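Local coordinates for protein aerobactin synthase IucA (Klebsiella pneumoniae subsp. pneumoniae, PDB 5JM8) that probably catalyses an ATP-dependent step in the synthesis of the siderophore aerobactin, as an NIS synthetase that binds ATP and magnesium, at residues A[141-147]-A[365-370]; A[426-432]-A[443-447]; A[41-45]-A[88-92]. One frame throughout, in Å; residues are numbered along the deposited sequence.

In the fold
From the N terminus, interaction 3 closes first, bringing the end of strand 39-43 against helix 82-96, with strands 49-54, 64-72 and 77-80 intervening in the chain. Interaction 1 follows and has the longest reach, joining the loop after helix 138-142 to the end of helix 364-368 across 217 residues that include an eight-stranded antiparallel sheet. Interaction 2 closes the short hairpin of strands 431-435 and 440-445. The three loops follow one another, and none nests in or crosses another. Interactions 1 and 2 nevertheless meet in space, through the E142–R446 salt bridge and the packing of V365 on Q428, and both touch ATP. Interaction 3 lies apart, its nearest atoms about 17 Å from those of interaction 1.

Interaction 1 of 3, residues A[141-147]-A[365-370]; sequences AEQALLV and VSLTQA. With ATP (adenosine-5'-triphosphate), chain I.
A chi1 of 164° swings the Q369 side chain beside its own carbonyl carbon, and the rest of the chain runs out extended to the backbone of A144, L146 and V147, where three hydrogen bonds hold the terminal amide. OE1 accepts two of them: L146 N, at 2.7 Å, comes in the carbonyl plane on a lone pair, whereas V147 N approaches OE1 at 2.6 Å nearly along the C=O axis. On the other side of the amide, NE2 donates to A144 O over 2.9 Å, with the acceptor in the amide plane, which fixes the rotation of the group. A144 O also receives the indole N-H of W128. Q369 is the first residue past the helical run of 364-368. Its side chain bridges to the loop after helix 138-142, within the IucA/IucC family region and beside the nucleotide. One turn back, the S366 hydroxyl donates to A141 O (OG to O 2.5 Å). The same carbonyl accepts A144 N from the opposite face of its plane. L145 lies between the Q369 amide and the adenine. Its CD1 packs against that amide, 3.6 Å from Q369 CD, while its other methyl, CD2, lies 3.5 Å from C8 of ATP. V365 completes this apolar patch: its CG2 is 3.4 Å from ATP N7 and 4.0 Å from L145 CD2. V147 packs CG2 obliquely over CG of Q369, and also touches V14 and C18 of helix 14-26.

Interaction 2 of 3, residues A[426-432]-A[443-447]; sequences AHQQNIL and LIYRD. With MG (magnesium ion), chain J; ATP (adenosine-5'-triphosphate), chain I.
L432 and I444 form an antiparallel pair hydrogen-bonded in both directions, L432 N to I444 O and I444 N to L432 O each spanning 3.0 Å, and the adjoining pair, I431 with Y445, is non-hydrogen-bonded. Where the strands give way to loops, R446 N still donates to N430 O. The R446 side chain bends at chi3 (68°) and returns to the first segment, where NH2 meets Q429 O at 2.6 Å, in the guanidinium plane; L432 CD2 lies over one face of that group, and NH1 pairs with E142. Three side chains here bind the magnesium ion: Q429 through OE1 at 2.3 Å, N430 through OD1 at 2.0 Å and D447 through OD2 at 2.6 Å, with ATP O3A as a further ligand. Q429 NE2 donates a hydrogen bond to T263 OG1, and K278 pairs with the other D447 oxygen, OD1. The Y445 ring turns its edge to A426 CA. Within the mixed sheet the hairpin is central: strand 360-363 flanks 431-435 and strand 322-324 flanks 440-445, while helix 394-420 packs on I431 and L443 and helix 475-500 covers H427 and Q428.

Interaction 3 of 3, residues A[41-45]-A[88-92]; sequences IIPLG and LIVDK
The polar link between K92 and P43 is a single hydrogen bond at the end of a fully stretched side chain. All four torsions of K92 are near 180°, which carries the ammonium group away from helix 82-96 to the end of strand 39-43. There NZ donates to P43 O over 2.6 Å, in the plane of the carbonyl and at a C=O...N angle of 160°. The same NZ forms a salt bridge with D29, so NZ has both a backbone oxygen and a carboxylate as partners. The methylenes CD and CE of K92 come within about 3.3 Å of the same P43 O as the chain runs past it. I42, which rests on F52 of the neighbouring strand, packs its CG2 methyl 4.0 Å from K92 NZ. At its other end, the lysine is tied into the helix by the backbone bond from K92 N to L88 O.

Apolar contacts gather on L44. Its two methyls divide between two helix residues: CD1 meets L88 CD1 at 4.0 Å, the two side chains lying at about a right angle, and CD2 approaches I89 CG1 more loosely, at 4.4 Å. L71 of strand 64-72 touches both L44 and L88, and L50 also packs on L44. Helix 101-124 packs on V90.

L44 and G45 together face Q48 in a classic beta bulge, G45 having positive phi, at the turn into strand 49-54. The whole is a helix laid against a meandering five-stranded antiparallel sheet.

Interaction 1 of 3, residues A[141-147]-A[365-370]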
loop_
_atom_site.group_PDB
_atom_site.type_symbol
_atom_site.label_atom_id
_atom_site.label_comp_id
_atom_site.label_asym_id
_atom_site.label_seq_id
_atom_site.Cartn_x
_atom_site.Cartn_y
_atom_site.Cartn_z
ATOM N N ALA A 141 16.043 1.258 -9.991
ATOM C CA ALA A 141 17.495 1.273 -10.135
ATOM C C ALA A 141 17.933 0.501 -11.375
ATOM O O ALA A 141 18.872 0.898 -12.059
ATOM C CB ALA A 141 18.156 0.694 -8.891
ATOM N N GLU A 142 17.242 -0.597 -11.663
ATOM C CA GLU A 142 17.621 -1.467 -12.772
ATOM C C GLU A 142 17.411 -0.811 -14.127
ATOM O O GLU A 142 17.966 -1.261 -15.126
ATOM C CB GLU A 142 16.831 -2.774 -12.721
ATOM C CG GLU A 142 17.260 -3.727 -11.620
ATOM C CD GLU A 142 18.703 -4.173 -11.746
ATOM O OE1 GLU A 142 19.202 -4.271 -12.884
ATOM O OE2 GLU A 142 19.340 -4.421 -10.701
ATOM N N GLN A 143 16.597 0.240 -14.161
ATOM C CA GLN A 143 16.292 0.932 -15.409
ATOM C C GLN A 143 16.801 2.369 -15.412
ATOM O O GLN A 143 16.485 3.141 -16.317
ATOM C CB GLN A 143 14.785 0.917 -15.665
ATOM C CG GLN A 143 14.225 -0.474 -15.917
ATOM C CD GLN A 143 12.744 -0.457 -16.237
ATOM O OE1 GLN A 143 11.997 0.388 -15.738
ATOM N NE2 GLN A 143 12.312 -1.388 -17.080
ATOM N N ALA A 144 17.602 2.717 -14.410
ATOM C CA ALA A 144 18.091 4.084 -14.261
ATOM C C ALA A 144 19.477 4.273 -14.868
ATOM O O ALA A 144 20.022 5.377 -14.846
ATOM C CB ALA A 144 18.106 4.474 -12.789
ATOM N N LEU A 145 20.048 3.198 -15.405
ATOM C CA LEU A 145 21.353 3.279 -16.053
ATOM C C LEU A 145 21.212 3.670 -17.524
ATOM O O LEU A 145 20.757 2.874 -18.347
ATOM C CB LEU A 145 22.099 1.946 -15.929
ATOM C CG LEU A 145 23.513 1.893 -16.522
ATOM C CD1 LEU A 145 24.459 2.795 -15.751
ATOM C CD2 LEU A 145 24.034 0.466 -16.553
ATOM N N LEU A 146 21.614 4.897 -17.844
ATOM C CA LEU A 146 21.518 5.419 -19.204
ATOM C C LEU A 146 22.889 5.546 -19.860
ATOM O O LEU A 146 22.989 5.626 -21.082
ATOM C CB LEU A 146 20.819 6.781 -19.210
ATOM C CG LEU A 146 19.378 6.828 -18.697
ATOM C CD1 LEU A 146 18.815 8.226 -18.903
ATOM C CD2 LEU A 146 18.498 5.779 -19.377
ATOM N N VAL A 147 23.941 5.577 -19.050
ATOM C CA VAL A 147 25.299 5.694 -19.570
ATOM C C VAL A 147 25.849 4.328 -19.953
ATOM O O VAL A 147 26.577 4.196 -20.935
ATOM C CB VAL A 147 26.247 6.347 -18.545
ATOM C CG1 VAL A 147 27.681 6.341 -19.061
ATOM C CG2 VAL A 147 25.800 7.765 -18.236
ATOM N N VAL A 365 25.741 -0.212 -10.055
ATOM C CA VAL A 365 26.166 0.499 -11.258
ATOM C C VAL A 365 25.299 1.723 -11.558
ATOM O O VAL A 365 25.765 2.696 -12.149
ATOM C CB VAL A 365 26.155 -0.441 -12.487
ATOM C CG1 VAL A 365 24.739 -0.897 -12.813
ATOM C CG2 VAL A 365 26.783 0.242 -13.688
ATOM N N SER A 366 24.038 1.671 -11.148
ATOM C CA SER A 366 23.121 2.777 -11.385
ATOM C C SER A 366 23.400 3.931 -10.424
ATOM O O SER A 366 23.132 5.092 -10.737
ATOM C CB SER A 366 21.672 2.307 -11.239
ATOM O OG SER A 366 21.385 1.269 -12.157
ATOM N N LEU A 367 23.951 3.606 -9.259
ATOM C CA LEU A 367 24.198 4.604 -8.227
ATOM C C LEU A 367 25.456 5.399 -8.541
ATOM O O LEU A 367 25.472 6.626 -8.451
ATOM C CB LEU A 367 24.328 3.938 -6.855
ATOM C CG LEU A 367 23.112 3.154 -6.365
ATOM C CD1 LEU A 367 23.462 2.370 -5.115
ATOM C CD2 LEU A 367 21.941 4.086 -6.100
ATOM N N THR A 368 26.509 4.685 -8.912
ATOM C CA THR A 368 27.793 5.302 -9.214
ATOM C C THR A 368 27.757 6.119 -10.501
ATOM O O THR A 368 28.500 7.092 -10.639
ATOM C CB THR A 368 28.884 4.250 -9.362
ATOM O OG1 THR A 368 28.559 3.404 -10.470
ATOM C CG2 THR A 368 29.002 3.415 -8.098
ATOM N N GLN A 369 26.905 5.700 -11.438
ATOM C CA GLN A 369 26.791 6.334 -12.755
ATOM C C GLN A 369 26.772 7.853 -12.674
ATOM O O GLN A 369 26.002 8.441 -11.911
ATOM C CB GLN A 369 25.524 5.846 -13.474
ATOM C CG GLN A 369 25.095 6.706 -14.683
ATOM C CD GLN A 369 23.761 6.282 -15.278
ATOM O OE1 GLN A 369 23.634 6.105 -16.488
ATOM N NE2 GLN A 369 22.756 6.128 -14.428
ATOM N N ALA A 370 27.625 8.482 -13.475
ATOM C CA ALA A 370 27.652 9.932 -13.563
ATOM C C ALA A 370 26.326 10.426 -14.122
ATOM O O ALA A 370 25.788 9.854 -15.069
ATOM C CB ALA A 370 28.810 10.393 -14.427
HETATM P PG ATP I . 22.477 -10.892 -15.467
HETATM O O1G ATP I . 21.008 -10.700 -15.745
HETATM O O2G ATP I . 22.980 -10.086 -14.294
HETATM O O3G ATP I . 22.909 -12.338 -15.426
HETATM P PB ATP I . 24.446 -10.799 -17.605
HETATM O O1B ATP I . 24.246 -10.362 -19.034
HETATM O O2B ATP I . 24.659 -12.264 -17.296
HETATM O O3B ATP I . 23.223 -10.200 -16.727
HETATM P PA ATP I . 27.117 -9.765 -17.656
HETATM O O1A ATP I . 27.370 -10.937 -18.570
HETATM O O2A ATP I . 28.089 -9.459 -16.543
HETATM O O3A ATP I . 25.667 -9.949 -16.979
HETATM O "O5'" ATP I . 26.936 -8.418 -18.513
HETATM C "C5'" ATP I . 26.664 -7.213 -17.807
HETATM C "C4'" ATP I . 25.811 -6.256 -18.626
HETATM O "O4'" ATP I . 25.639 -5.056 -17.870
HETATM C "C3'" ATP I . 26.444 -5.871 -19.955
HETATM O "O3'" ATP I . 25.488 -6.043 -21.010
HETATM C "C2'" ATP I . 26.847 -4.416 -19.812
HETATM O "O2'" ATP I . 26.532 -3.658 -20.978
HETATM C "C1'" ATP I . 26.050 -3.912 -18.621
HETATM N N9 ATP I . 26.856 -3.023 -17.754
HETATM C C8 ATP I . 26.536 -1.749 -17.478
HETATM N N7 ATP I . 27.461 -1.187 -16.659
HETATM C C5 ATP I . 28.392 -2.122 -16.402
HETATM C C6 ATP I . 29.635 -2.185 -15.607
HETATM N N6 ATP I . 30.046 -1.093 -14.921
HETATM N N1 ATP I . 30.322 -3.351 -15.602
HETATM C C2 ATP I . 29.903 -4.431 -16.289
HETATM N N3 ATP I . 28.780 -4.437 -17.030
HETATM C C4 ATP I . 27.994 -3.334 -17.128
#

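Interaction 2 of 3, residues A[426-432]-A[443-447]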
loop_
_atom_site.group_PDB
_atom_site.type_symbol
_atom_site.label_atom_id
_atom_site.label_comp_id
_atom_site.label_asym_id
_atom_site.label_seq_id
_atom_site.Cartn_x
_atom_site.Cartn_y
_atom_site.Cartn_z
ATOM N N ALA A 426 32.054 -10.327 -8.870
ATOM C CA ALA A 426 31.022 -9.327 -8.665
ATOM C C ALA A 426 31.260 -8.054 -9.467
ATOM O O ALA A 426 32.045 -7.196 -9.063
ATOM C CB ALA A 426 30.924 -8.998 -7.195
ATOM N N HIS A 427 30.567 -7.932 -10.596
ATOM C CA HIS A 427 30.518 -6.672 -11.326
ATOM C C HIS A 427 29.914 -5.591 -10.453
ATOM O O HIS A 427 29.408 -5.850 -9.365
ATOM C CB HIS A 427 29.673 -6.774 -12.600
ATOM C CG HIS A 427 30.256 -7.643 -13.665
ATOM N ND1 HIS A 427 29.903 -8.965 -13.826
ATOM C CD2 HIS A 427 31.150 -7.371 -14.644
ATOM C CE1 HIS A 427 30.562 -9.473 -14.852
ATOM N NE2 HIS A 427 31.324 -8.526 -15.367
ATOM N N GLN A 428 29.951 -4.372 -10.963
ATOM C CA GLN A 428 29.145 -3.294 -10.425
ATOM C C GLN A 428 27.673 -3.535 -10.752
ATOM O O GLN A 428 26.780 -2.890 -10.198
ATOM C CB GLN A 428 29.606 -1.975 -11.013
ATOM C CG GLN A 428 29.279 -0.785 -10.183
ATOM C CD GLN A 428 29.763 0.499 -10.815
ATOM O OE1 GLN A 428 29.359 1.580 -10.405
ATOM N NE2 GLN A 428 30.639 0.389 -11.814
ATOM N N GLN A 429 27.436 -4.464 -11.674
ATOM C CA GLN A 429 26.093 -4.817 -12.113
ATOM C C GLN A 429 25.604 -6.119 -11.465
ATOM O O GLN A 429 24.409 -6.408 -11.476
ATOM C CB GLN A 429 26.062 -4.932 -13.641
ATOM C CG GLN A 429 24.672 -5.142 -14.236
ATOM C CD GLN A 429 24.362 -6.591 -14.571
ATOM O OE1 GLN A 429 25.229 -7.462 -14.510
ATOM N NE2 GLN A 429 23.113 -6.851 -14.937
ATOM N N ASN A 430 26.528 -6.897 -10.903
ATOM C CA ASN A 430 26.173 -8.116 -10.178
ATOM C C ASN A 430 25.999 -7.855 -8.689
ATOM O O ASN A 430 25.576 -8.736 -7.945
ATOM C CB ASN A 430 27.235 -9.193 -10.382
ATOM C CG ASN A 430 27.272 -9.712 -11.800
ATOM O OD1 ASN A 430 26.357 -9.472 -12.587
ATOM N ND2 ASN A 430 28.330 -10.439 -12.135
ATOM N N ILE A 431 26.334 -6.640 -8.265
ATOM C CA ILE A 431 26.221 -6.251 -6.867
ATOM C C ILE A 431 24.935 -5.481 -6.594
ATOM O O ILE A 431 24.766 -4.354 -7.066
ATOM C CB ILE A 431 27.419 -5.383 -6.439
ATOM C CG1 ILE A 431 28.690 -6.228 -6.407
ATOM C CG2 ILE A 431 27.177 -4.773 -5.062
ATOM C CD1 ILE A 431 29.973 -5.417 -6.368
ATOM N N LEU A 432 24.039 -6.094 -5.824
ATOM C CA LEU A 432 22.857 -5.405 -5.322
ATOM C C LEU A 432 23.122 -4.980 -3.882
ATOM O O LEU A 432 23.355 -5.813 -3.005
ATOM C CB LEU A 432 21.620 -6.296 -5.410
ATOM C CG LEU A 432 21.327 -6.888 -6.791
ATOM C CD1 LEU A 432 20.166 -7.871 -6.731
ATOM C CD2 LEU A 432 21.041 -5.785 -7.800
ATOM N N LEU A 443 24.033 -7.455 1.310
ATOM C CA LEU A 443 24.421 -7.683 -0.078
ATOM C C LEU A 443 23.588 -8.795 -0.702
ATOM O O LEU A 443 23.295 -9.803 -0.058
ATOM C CB LEU A 443 25.911 -8.038 -0.170
ATOM C CG LEU A 443 26.413 -8.587 -1.514
ATOM C CD1 LEU A 443 26.351 -7.517 -2.595
ATOM C CD2 LEU A 443 27.823 -9.148 -1.396
ATOM N N ILE A 444 23.211 -8.602 -1.962
ATOM C CA ILE A 444 22.622 -9.669 -2.756
ATOM C C ILE A 444 23.375 -9.785 -4.083
ATOM O O ILE A 444 23.377 -8.855 -4.892
ATOM C CB ILE A 444 21.120 -9.437 -3.014
ATOM C CG1 ILE A 444 20.371 -9.277 -1.686
ATOM C CG2 ILE A 444 20.539 -10.599 -3.814
ATOM C CD1 ILE A 444 18.904 -8.925 -1.838
ATOM N N TYR A 445 24.025 -10.928 -4.287
ATOM C CA TYR A 445 24.783 -11.178 -5.506
ATOM C C TYR A 445 23.904 -11.812 -6.572
ATOM O O TYR A 445 23.060 -12.658 -6.276
ATOM C CB TYR A 445 25.988 -12.079 -5.229
ATOM C CG TYR A 445 26.746 -12.451 -6.485
ATOM C CD1 TYR A 445 27.756 -11.635 -6.976
ATOM C CD2 TYR A 445 26.441 -13.612 -7.185
ATOM C CE1 TYR A 445 28.444 -11.967 -8.126
ATOM C CE2 TYR A 445 27.124 -13.951 -8.335
ATOM C CZ TYR A 445 28.122 -13.126 -8.802
ATOM O OH TYR A 445 28.801 -13.466 -9.947
ATOM N N ARG A 446 24.136 -11.402 -7.814
ATOM C CA ARG A 446 23.364 -11.855 -8.961
ATOM C C ARG A 446 24.299 -12.309 -10.079
ATOM O O ARG A 446 25.442 -11.864 -10.142
ATOM C CB ARG A 446 22.448 -10.730 -9.440
ATOM C CG ARG A 446 21.893 -10.917 -10.832
ATOM C CD ARG A 446 20.986 -9.773 -11.194
ATOM N NE ARG A 446 21.711 -8.514 -11.344
ATOM C CZ ARG A 446 21.132 -7.319 -11.302
ATOM N NH1 ARG A 446 19.823 -7.224 -11.105
ATOM N NH2 ARG A 446 21.853 -6.219 -11.450
ATOM N N ASP A 447 23.797 -13.193 -10.942
ATOM C CA ASP A 447 24.533 -13.732 -12.090
ATOM C C ASP A 447 25.483 -14.846 -11.656
ATOM O O ASP A 447 26.649 -14.606 -11.346
ATOM C CB ASP A 447 25.310 -12.633 -12.825
ATOM C CG ASP A 447 25.768 -13.065 -14.211
ATOM O OD1 ASP A 447 25.635 -14.263 -14.543
ATOM O OD2 ASP A 447 26.269 -12.206 -14.965
HETATM MG MG MG J . 25.795 -9.682 -14.476
HETATM P PG ATP I . 22.477 -10.892 -15.467
HETATM O O1G ATP I . 21.008 -10.700 -15.745
HETATM O O2G ATP I . 22.980 -10.086 -14.294
HETATM O O3G ATP I . 22.909 -12.338 -15.426
HETATM P PB ATP I . 24.446 -10.799 -17.605
HETATM O O1B ATP I . 24.246 -10.362 -19.034
HETATM O O2B ATP I . 24.659 -12.264 -17.296
HETATM O O3B ATP I . 23.223 -10.200 -16.727
HETATM P PA ATP I . 27.117 -9.765 -17.656
HETATM O O1A ATP I . 27.370 -10.937 -18.570
HETATM O O2A ATP I . 28.089 -9.459 -16.543
HETATM O O3A ATP I . 25.667 -9.949 -16.979
HETATM O "O5'" ATP I . 26.936 -8.418 -18.513
HETATM C "C5'" ATP I . 26.664 -7.213 -17.807
HETATM C "C4'" ATP I . 25.811 -6.256 -18.626
HETATM O "O4'" ATP I . 25.639 -5.056 -17.870
HETATM C "C3'" ATP I . 26.444 -5.871 -19.955
HETATM O "O3'" ATP I . 25.488 -6.043 -21.010
HETATM C "C2'" ATP I . 26.847 -4.416 -19.812
HETATM O "O2'" ATP I . 26.532 -3.658 -20.978
HETATM C "C1'" ATP I . 26.050 -3.912 -18.621
HETATM N N9 ATP I . 26.856 -3.023 -17.754
HETATM C C8 ATP I . 26.536 -1.749 -17.478
HETATM N N7 ATP I . 27.461 -1.187 -16.659
HETATM C C5 ATP I . 28.392 -2.122 -16.402
HETATM C C6 ATP I . 29.635 -2.185 -15.607
HETATM N N6 ATP I . 30.046 -1.093 -14.921
HETATM N N1 ATP I . 30.322 -3.351 -15.602
HETATM C C2 ATP I . 29.903 -4.431 -16.289
HETATM N N3 ATP I . 28.780 -4.437 -17.030
HETATM C C4 ATP I . 27.994 -3.334 -17.128
#

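Interaction 3 of 3, residues A[41-45]-A[88-92]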
loop_
_atom_site.group_PDB
_atom_site.type_symbol
_atom_site.label_atom_id
_atom_site.label_comp_id
_atom_site.label_asym_id
_atom_site.label_seq_id
_atom_site.Cartn_x
_atom_site.Cartn_y
_atom_site.Cartn_z
ATOM N N ILE A 41 45.745 15.910 -22.959
ATOM C CA ILE A 41 46.152 15.903 -24.356
ATOM C C ILE A 41 46.318 14.483 -24.884
ATOM O O ILE A 41 46.971 13.647 -24.258
ATOM C CB ILE A 41 47.470 16.687 -24.547
ATOM C CG1 ILE A 41 47.265 18.152 -24.153
ATOM C CG2 ILE A 41 47.955 16.596 -25.995
ATOM C CD1 ILE A 41 48.547 18.944 -24.017
ATOM N N ILE A 42 45.714 14.227 -26.041
ATOM C CA ILE A 42 45.886 12.967 -26.755
ATOM C C ILE A 42 46.518 13.261 -28.113
ATOM O O ILE A 42 45.832 13.714 -29.028
ATOM C CB ILE A 42 44.552 12.228 -26.951
ATOM C CG1 ILE A 42 43.895 11.954 -25.594
ATOM C CG2 ILE A 42 44.785 10.926 -27.716
ATOM C CD1 ILE A 42 42.495 11.380 -25.676
ATOM N N PRO A 43 47.832 13.016 -28.246
ATOM C CA PRO A 43 48.517 13.345 -29.501
ATOM C C PRO A 43 47.988 12.553 -30.691
ATOM O O PRO A 43 47.690 11.368 -30.548
ATOM C CB PRO A 43 49.977 12.976 -29.216
ATOM C CG PRO A 43 50.094 12.965 -27.735
ATOM C CD PRO A 43 48.771 12.500 -27.234
ATOM N N LEU A 44 47.880 13.207 -31.844
ATOM C CA LEU A 44 47.442 12.551 -33.073
ATOM C C LEU A 44 48.609 12.357 -34.040
ATOM O O LEU A 44 48.445 11.787 -35.119
ATOM C CB LEU A 44 46.338 13.366 -33.753
ATOM C CG LEU A 44 45.013 13.502 -32.997
ATOM C CD1 LEU A 44 44.090 14.466 -33.726
ATOM C CD2 LEU A 44 44.343 12.146 -32.829
ATOM N N GLY A 45 49.788 12.834 -33.651
ATOM C CA GLY A 45 50.959 12.760 -34.505
ATOM C C GLY A 45 50.899 13.787 -35.621
ATOM O O GLY A 45 49.852 14.389 -35.860
ATOM N N LEU A 88 39.165 10.585 -35.701
ATOM C CA LEU A 88 40.582 10.923 -35.738
ATOM C C LEU A 88 41.386 9.930 -34.909
ATOM O O LEU A 88 42.457 9.489 -35.323
ATOM C CB LEU A 88 40.814 12.348 -35.227
ATOM C CG LEU A 88 40.307 13.485 -36.117
ATOM C CD1 LEU A 88 40.465 14.828 -35.419
ATOM C CD2 LEU A 88 41.028 13.497 -37.460
ATOM N N ILE A 89 40.862 9.576 -33.740
ATOM C CA ILE A 89 41.541 8.642 -32.849
ATOM C C ILE A 89 41.549 7.236 -33.436
ATOM O O ILE A 89 42.523 6.508 -33.285
ATOM C CB ILE A 89 40.888 8.615 -31.450
ATOM C CG1 ILE A 89 41.121 9.948 -30.738
ATOM C CG2 ILE A 89 41.470 7.485 -30.601
ATOM C CD1 ILE A 89 40.286 10.141 -29.492
ATOM N N VAL A 90 40.462 6.844 -34.091
ATOM C CA VAL A 90 40.410 5.534 -34.734
ATOM C C VAL A 90 41.400 5.478 -35.899
ATOM O O VAL A 90 41.994 4.434 -36.170
ATOM C CB VAL A 90 38.988 5.201 -35.235
ATOM C CG1 VAL A 90 38.990 3.934 -36.090
ATOM C CG2 VAL A 90 38.037 5.039 -34.057
ATOM N N ASP A 91 41.583 6.603 -36.585
ATOM C CA ASP A 91 42.558 6.678 -37.670
ATOM C C ASP A 91 43.978 6.530 -37.130
ATOM O O ASP A 91 44.810 5.845 -37.727
ATOM C CB ASP A 91 42.424 7.997 -38.432
ATOM C CG ASP A 91 43.519 8.183 -39.470
ATOM O OD1 ASP A 91 43.426 7.561 -40.550
ATOM O OD2 ASP A 91 44.470 8.950 -39.206
ATOM N N LYS A 92 44.249 7.184 -36.003
ATOM C CA LYS A 92 45.537 7.066 -35.327
ATOM C C LYS A 92 45.843 5.606 -35.014
ATOM O O LYS A 92 46.971 5.146 -35.187
ATOM C CB LYS A 92 45.541 7.900 -34.040
ATOM C CG LYS A 92 46.759 7.692 -33.140
ATOM C CD LYS A 92 46.643 8.501 -31.850
ATOM C CE LYS A 92 47.783 8.186 -30.882
ATOM N NZ LYS A 92 47.697 8.967 -29.615
#